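Local atomic coordinates of rhino (PDB entry 5XYW), a protein that probably acts as an HP1-like chromatin protein of germline piRNA clusters, its chromo shadow domain pairing with a second copy and binding a partner protein. Residues L20-Y23 and E27-L30; V32-C37 and K46-A51. All coordinates share one frame; numbering follows the deposited sequence.

Interaction 1: residues L20-Y23 and E27-L30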
loop_
_atom_site.group_PDB
_atom_site.type_symbol
_atom_site.label_atom_id
_atom_site.label_comp_id
_atom_site.label_asym_id
_atom_site.label_seq_id
_atom_site.Cartn_x
_atom_site.Cartn_y
_atom_site.Cartn_z
ATOM N N LEU A 20 -11.866 3.229 0.720
ATOM C CA LEU A 20 -11.870 4.654 0.417
ATOM C C LEU A 20 -10.566 5.149 -0.173
ATOM O O LEU A 20 -10.573 5.960 -1.098
ATOM C CB LEU A 20 -12.194 5.458 1.676
ATOM C CG LEU A 20 -13.549 5.105 2.292
ATOM C CD1 LEU A 20 -13.942 6.104 3.377
ATOM C CD2 LEU A 20 -14.615 5.025 1.203
ATOM N N HIS A 21 -9.443 4.675 0.348
ATOM C CA HIS A 21 -8.186 5.337 -0.011
ATOM C C HIS A 21 -7.031 4.417 0.319
ATOM O O HIS A 21 -7.227 3.395 0.957
ATOM C CB HIS A 21 -8.105 6.692 0.731
ATOM C CG HIS A 21 -6.820 7.450 0.560
ATOM N ND1 HIS A 21 -6.209 7.639 -0.665
ATOM C CD2 HIS A 21 -6.051 8.103 1.464
ATOM C CE1 HIS A 21 -5.111 8.354 -0.502
ATOM N NE2 HIS A 21 -4.991 8.649 0.782
ATOM N N CYS A 22 -5.826 4.741 -0.125
ATOM C CA CYS A 22 -4.686 3.947 0.313
ATOM C C CYS A 22 -3.447 4.809 0.565
ATOM O O CYS A 22 -3.360 5.940 0.084
ATOM C CB CYS A 22 -4.380 2.859 -0.724
ATOM S SG CYS A 22 -3.343 3.464 -2.066
ATOM N N TYR A 23 -2.494 4.277 1.334
ATOM C CA TYR A 23 -1.209 4.958 1.549
ATOM C C TYR A 23 -0.077 3.949 1.758
ATOM O O TYR A 23 -0.121 3.067 2.615
ATOM C CB TYR A 23 -1.287 5.942 2.733
ATOM C CG TYR A 23 -0.047 6.794 2.858
ATOM C CD1 TYR A 23 0.244 7.773 1.913
ATOM C CD2 TYR A 23 0.866 6.596 3.900
ATOM C CE1 TYR A 23 1.415 8.542 1.998
ATOM C CE2 TYR A 23 2.020 7.369 4.005
ATOM C CZ TYR A 23 2.292 8.329 3.046
ATOM O OH TYR A 23 3.440 9.074 3.162
ATOM N N GLU A 27 4.478 -0.825 4.969
ATOM C CA GLU A 27 3.334 -1.606 4.599
ATOM C C GLU A 27 2.365 -0.711 3.842
ATOM O O GLU A 27 2.346 0.507 4.034
ATOM C CB GLU A 27 2.688 -2.239 5.825
ATOM C CG GLU A 27 3.424 -3.479 6.257
ATOM C CD GLU A 27 2.718 -4.214 7.361
ATOM O OE1 GLU A 27 1.560 -3.854 7.654
ATOM O OE2 GLU A 27 3.322 -5.146 7.938
ATOM N N LEU A 28 1.609 -1.324 2.939
ATOM C CA LEU A 28 0.546 -0.636 2.251
ATOM C C LEU A 28 -0.679 -0.607 3.164
ATOM O O LEU A 28 -1.039 -1.609 3.783
ATOM C CB LEU A 28 0.254 -1.333 0.932
ATOM C CG LEU A 28 -0.729 -0.734 -0.061
ATOM C CD1 LEU A 28 -0.539 0.761 -0.252
ATOM C CD2 LEU A 28 -0.551 -1.449 -1.366
ATOM N N PHE A 29 -1.298 0.552 3.287
ATOM C CA PHE A 29 -2.480 0.669 4.124
ATOM C C PHE A 29 -3.682 1.007 3.287
ATOM O O PHE A 29 -3.595 1.818 2.372
ATOM C CB PHE A 29 -2.294 1.736 5.204
ATOM C CG PHE A 29 -1.627 1.223 6.427
ATOM C CD1 PHE A 29 -2.347 0.488 7.355
ATOM C CD2 PHE A 29 -0.275 1.443 6.632
ATOM C CE1 PHE A 29 -1.725 -0.011 8.480
ATOM C CE2 PHE A 29 0.356 0.941 7.738
ATOM C CZ PHE A 29 -0.359 0.224 8.676
ATOM N N LEU A 30 -4.798 0.372 3.600
ATOM C CA LEU A 30 -6.047 0.708 2.964
ATOM C C LEU A 30 -6.909 1.334 4.007
ATOM O O LEU A 30 -7.000 0.849 5.132
ATOM C CB LEU A 30 -6.751 -0.517 2.352
ATOM C CG LEU A 30 -6.000 -1.390 1.341
ATOM C CD1 LEU A 30 -6.996 -2.212 0.595
ATOM C CD2 LEU A 30 -5.135 -0.583 0.374
#
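Tyr23 and Phe29 form the hydrogen-bonded pair that closes this end of a beta hairpin. The bond from Tyr23 N to Phe29 O spans 2.9 Å, and the return bond from Phe29 N to Tyr23 O matches it at 2.9 Å, so each backbone both gives and receives. One step on, Cys22 and Leu30 make a non-hydrogen-bonded pair with 4.4 Å between their CA atoms, where a CA-H...O contact from Cys22 CA reaches Phe29 O at 3.2 Å. Leu30 CA makes a second, longer one to His21 O.

Apolar side chains add to the backbone bonds on the face that carries Cys22 and Leu30. Cys22 CB lies 3.7 Å from Leu30 CD2, while its SG looks toward Leu28 CD1, 4.3 Å away. With CG swung anti to the backbone N (chi1 -174°), Leu28 carries that same methyl over toward strand 16-24, where CD1 lies 3.7 Å from Tyr23 O. The side chains of Tyr23 and Phe29 lie on the other face, where their ends lead away from the opposite strand; the backbone Tyr23 O lies at the edge of the Phe29 ring, near its plane.

Farther along, Leu20 and His21 both face Phe31 in a classic beta bulge. Phe59 of helix 53-61 packs on Cys22, and Phe60 on Leu28 and Leu30. On the aromatic face the chain of another protein packs on Tyr23 and Phe29, while strand 28-34 continues the sheet into strand 40-44.

Interaction 2: residues V32-C37 and K46-A51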
loop_
_atom_site.group_PDB
_atom_site.type_symbol
_atom_site.label_atom_id
_atom_site.label_comp_id
_atom_site.label_asym_id
_atom_site.label_seq_id
_atom_site.Cartn_x
_atom_site.Cartn_y
_atom_site.Cartn_z
ATOM N N VAL A 32 -10.502 1.938 4.841
ATOM C CA VAL A 32 -11.768 1.293 4.562
ATOM C C VAL A 32 -12.856 1.625 5.574
ATOM O O VAL A 32 -12.583 1.859 6.751
ATOM C CB VAL A 32 -11.622 -0.241 4.550
ATOM C CG1 VAL A 32 -10.578 -0.691 3.541
ATOM C CG2 VAL A 32 -11.294 -0.744 5.933
ATOM N N THR A 33 -14.103 1.623 5.107
ATOM C CA THR A 33 -15.249 1.677 6.008
ATOM C C THR A 33 -15.861 0.296 6.140
ATOM O O THR A 33 -15.629 -0.578 5.293
ATOM C CB THR A 33 -16.320 2.663 5.535
ATOM O OG1 THR A 33 -16.788 2.287 4.229
ATOM C CG2 THR A 33 -15.751 4.056 5.497
ATOM N N TRP A 34 -16.631 0.104 7.211
ATOM C CA TRP A 34 -17.358 -1.145 7.438
ATOM C C TRP A 34 -18.874 -0.909 7.416
ATOM O O TRP A 34 -19.334 0.226 7.568
ATOM C CB TRP A 34 -16.920 -1.772 8.764
ATOM C CG TRP A 34 -15.432 -1.923 8.866
ATOM C CD1 TRP A 34 -14.561 -1.070 9.469
ATOM C CD2 TRP A 34 -14.640 -2.991 8.329
ATOM N NE1 TRP A 34 -13.279 -1.539 9.347
ATOM C CE2 TRP A 34 -13.301 -2.714 8.649
ATOM C CE3 TRP A 34 -14.940 -4.151 7.606
ATOM C CZ2 TRP A 34 -12.257 -3.554 8.268
ATOM C CZ3 TRP A 34 -13.901 -4.987 7.236
ATOM C CH2 TRP A 34 -12.577 -4.684 7.567
ATOM N N LYS A 35 -19.645 -1.979 7.228
ATOM C CA LYS A 35 -21.103 -1.861 7.059
ATOM C C LYS A 35 -21.841 -1.561 8.356
ATOM O O LYS A 35 -21.912 -2.402 9.262
ATOM C CB LYS A 35 -21.676 -3.126 6.431
ATOM C CG LYS A 35 -21.756 -3.060 4.912
ATOM C CD LYS A 35 -22.108 -4.414 4.288
ATOM C CE LYS A 35 -21.987 -4.376 2.776
ATOM N NZ LYS A 35 -21.798 -5.748 2.242
ATOM N N GLY A 36 -22.384 -0.346 8.419
ATOM C CA GLY A 36 -23.088 0.152 9.587
ATOM C C GLY A 36 -22.293 1.099 10.463
ATOM O O GLY A 36 -22.866 1.704 11.368
ATOM N N CYS A 37 -21.000 1.268 10.167
ATOM C CA CYS A 37 -20.017 1.755 11.153
ATOM C C CYS A 37 -19.701 3.268 11.216
ATOM O O CYS A 37 -19.399 3.780 12.294
ATOM C CB CYS A 37 -18.701 1.004 10.938
ATOM S SG CYS A 37 -17.401 1.429 12.108
ATOM N N LYS A 46 -2.216 -6.596 3.337
ATOM C CA LYS A 46 -2.138 -8.047 3.384
ATOM C C LYS A 46 -3.369 -8.667 4.038
ATOM O O LYS A 46 -3.982 -9.606 3.506
ATOM C CB LYS A 46 -0.865 -8.448 4.120
ATOM C CG LYS A 46 0.329 -7.554 3.742
ATOM C CD LYS A 46 1.625 -7.949 4.448
ATOM C CE LYS A 46 2.822 -7.189 3.863
ATOM N NZ LYS A 46 4.085 -7.368 4.650
ATOM N N TYR A 47 -3.747 -8.125 5.185
ATOM C CA TYR A 47 -4.914 -8.613 5.911
ATOM C C TYR A 47 -6.167 -8.526 5.046
ATOM O O TYR A 47 -6.855 -9.521 4.803
ATOM C CB TYR A 47 -5.134 -7.809 7.201
ATOM C CG TYR A 47 -4.056 -7.915 8.261
ATOM C CD1 TYR A 47 -2.767 -8.328 7.950
ATOM C CD2 TYR A 47 -4.337 -7.598 9.586
ATOM C CE1 TYR A 47 -1.782 -8.416 8.925
ATOM C CE2 TYR A 47 -3.359 -7.686 10.569
ATOM C CZ TYR A 47 -2.079 -8.094 10.229
ATOM O OH TYR A 47 -1.091 -8.185 11.193
ATOM N N ILE A 48 -6.447 -7.317 4.584
ATOM C CA ILE A 48 -7.659 -7.043 3.839
ATOM C C ILE A 48 -7.690 -7.885 2.558
ATOM O O ILE A 48 -8.733 -8.363 2.140
ATOM C CB ILE A 48 -7.764 -5.526 3.526
ATOM C CG1 ILE A 48 -9.182 -5.122 3.144
ATOM C CG2 ILE A 48 -6.762 -5.101 2.477
ATOM C CD1 ILE A 48 -10.031 -4.792 4.339
ATOM N N ARG A 49 -6.517 -8.108 1.981
ATOM C CA ARG A 49 -6.398 -8.742 0.681
ATOM C C ARG A 49 -6.555 -10.233 0.802
ATOM O O ARG A 49 -6.917 -10.887 -0.156
ATOM C CB ARG A 49 -5.048 -8.427 0.034
ATOM C CG ARG A 49 -3.946 -9.328 0.528
ATOM C CD ARG A 49 -2.615 -9.068 -0.119
ATOM N NE ARG A 49 -1.931 -10.336 -0.334
ATOM C CZ ARG A 49 -0.658 -10.444 -0.679
ATOM N NH1 ARG A 49 0.065 -9.351 -0.837
ATOM N NH2 ARG A 49 -0.112 -11.638 -0.862
ATOM N N GLU A 50 -6.255 -10.796 1.960
ATOM C CA GLU A 50 -6.617 -12.192 2.129
ATOM C C GLU A 50 -8.110 -12.258 2.408
ATOM O O GLU A 50 -8.827 -13.032 1.793
ATOM C CB GLU A 50 -5.813 -12.850 3.248
ATOM C CG GLU A 50 -4.369 -13.156 2.874
ATOM C CD GLU A 50 -3.522 -13.518 4.084
ATOM O OE1 GLU A 50 -4.030 -13.421 5.224
ATOM O OE2 GLU A 50 -2.347 -13.898 3.898
ATOM N N ALA A 51 -8.579 -11.408 3.310
ATOM C CA ALA A 51 -9.981 -11.429 3.710
ATOM C C ALA A 51 -10.959 -11.179 2.543
ATOM O O ALA A 51 -11.859 -11.982 2.308
ATOM C CB ALA A 51 -10.203 -10.414 4.819
#
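Ile48 meets Val32 and Trp34 with a single methyl, and its route from helix 45-51 to the sheet can be traced atom by atom. CB points from the helix toward strand 28-34, but the backbones remain well separated, with 9.3 Å between the CA atoms of Val32 and Ile48. At CB the side chain divides. CG2 occupies the crowded position between the backbone N and the carbonyl carbon and turns to Leu30, whose CD1 it approaches to 3.5 Å. CG1 takes the other course: with chi1 at -162° it runs anti to the backbone N and heads for Val32, leaving 4.7 Å between Ile48 CG1 and Val32 CG1. The last atom, CD1, completes the crossing. It lies 4.2 Å from Val32 CG1 and 4.1 Å from Trp34 CH2, a carbon on the outer rim of the six-membered ring, which it approaches obliquely.

The two valine methyls divide their work. While Val32 CG1 receives the isoleucine, CG2 rests 3.5 Å above one face of the Trp34 ring, offset toward the rim, so the indole is braced from within its own strand. Its NE1 makes a weak hydrogen bond to Asp41 OD2, and Leu14 and Asp11 pack on the same side chain. Val32 in turn leans on Leu16, Val19 and Val43 of the flanking strands.

No hydrogen bond or charge pair crosses between 32-37 and 46-51. All three touching residues are buried, and between these segments the helix meets the sheet through hydrocarbon only, in a small contact of 90 Å²; such contacts depend on shape and the exclusion of water, with little of the directionality a polar bond would impose.

Overall arrangement
From the N terminus the chain first runs along strand 16-24, turns, and comes back as strand 28-34; interaction 1 closes that short hairpin loop. Interaction 2 opens only afterwards, on the far end of the same second strand, and closes a longer loop that passes through strand 40-44 into helix 45-51. The two are therefore in series, neither nested nor crossed, with centres about 11 Å apart. Strand 28-34, in the middle of the three-stranded antiparallel sheet, serves both. Leu20 and Thr33 join them directly, so the hairpin and the rest of the sheet are tied to helix 45-51 within the chromo shadow domain, and both interactions also touch the second subunit.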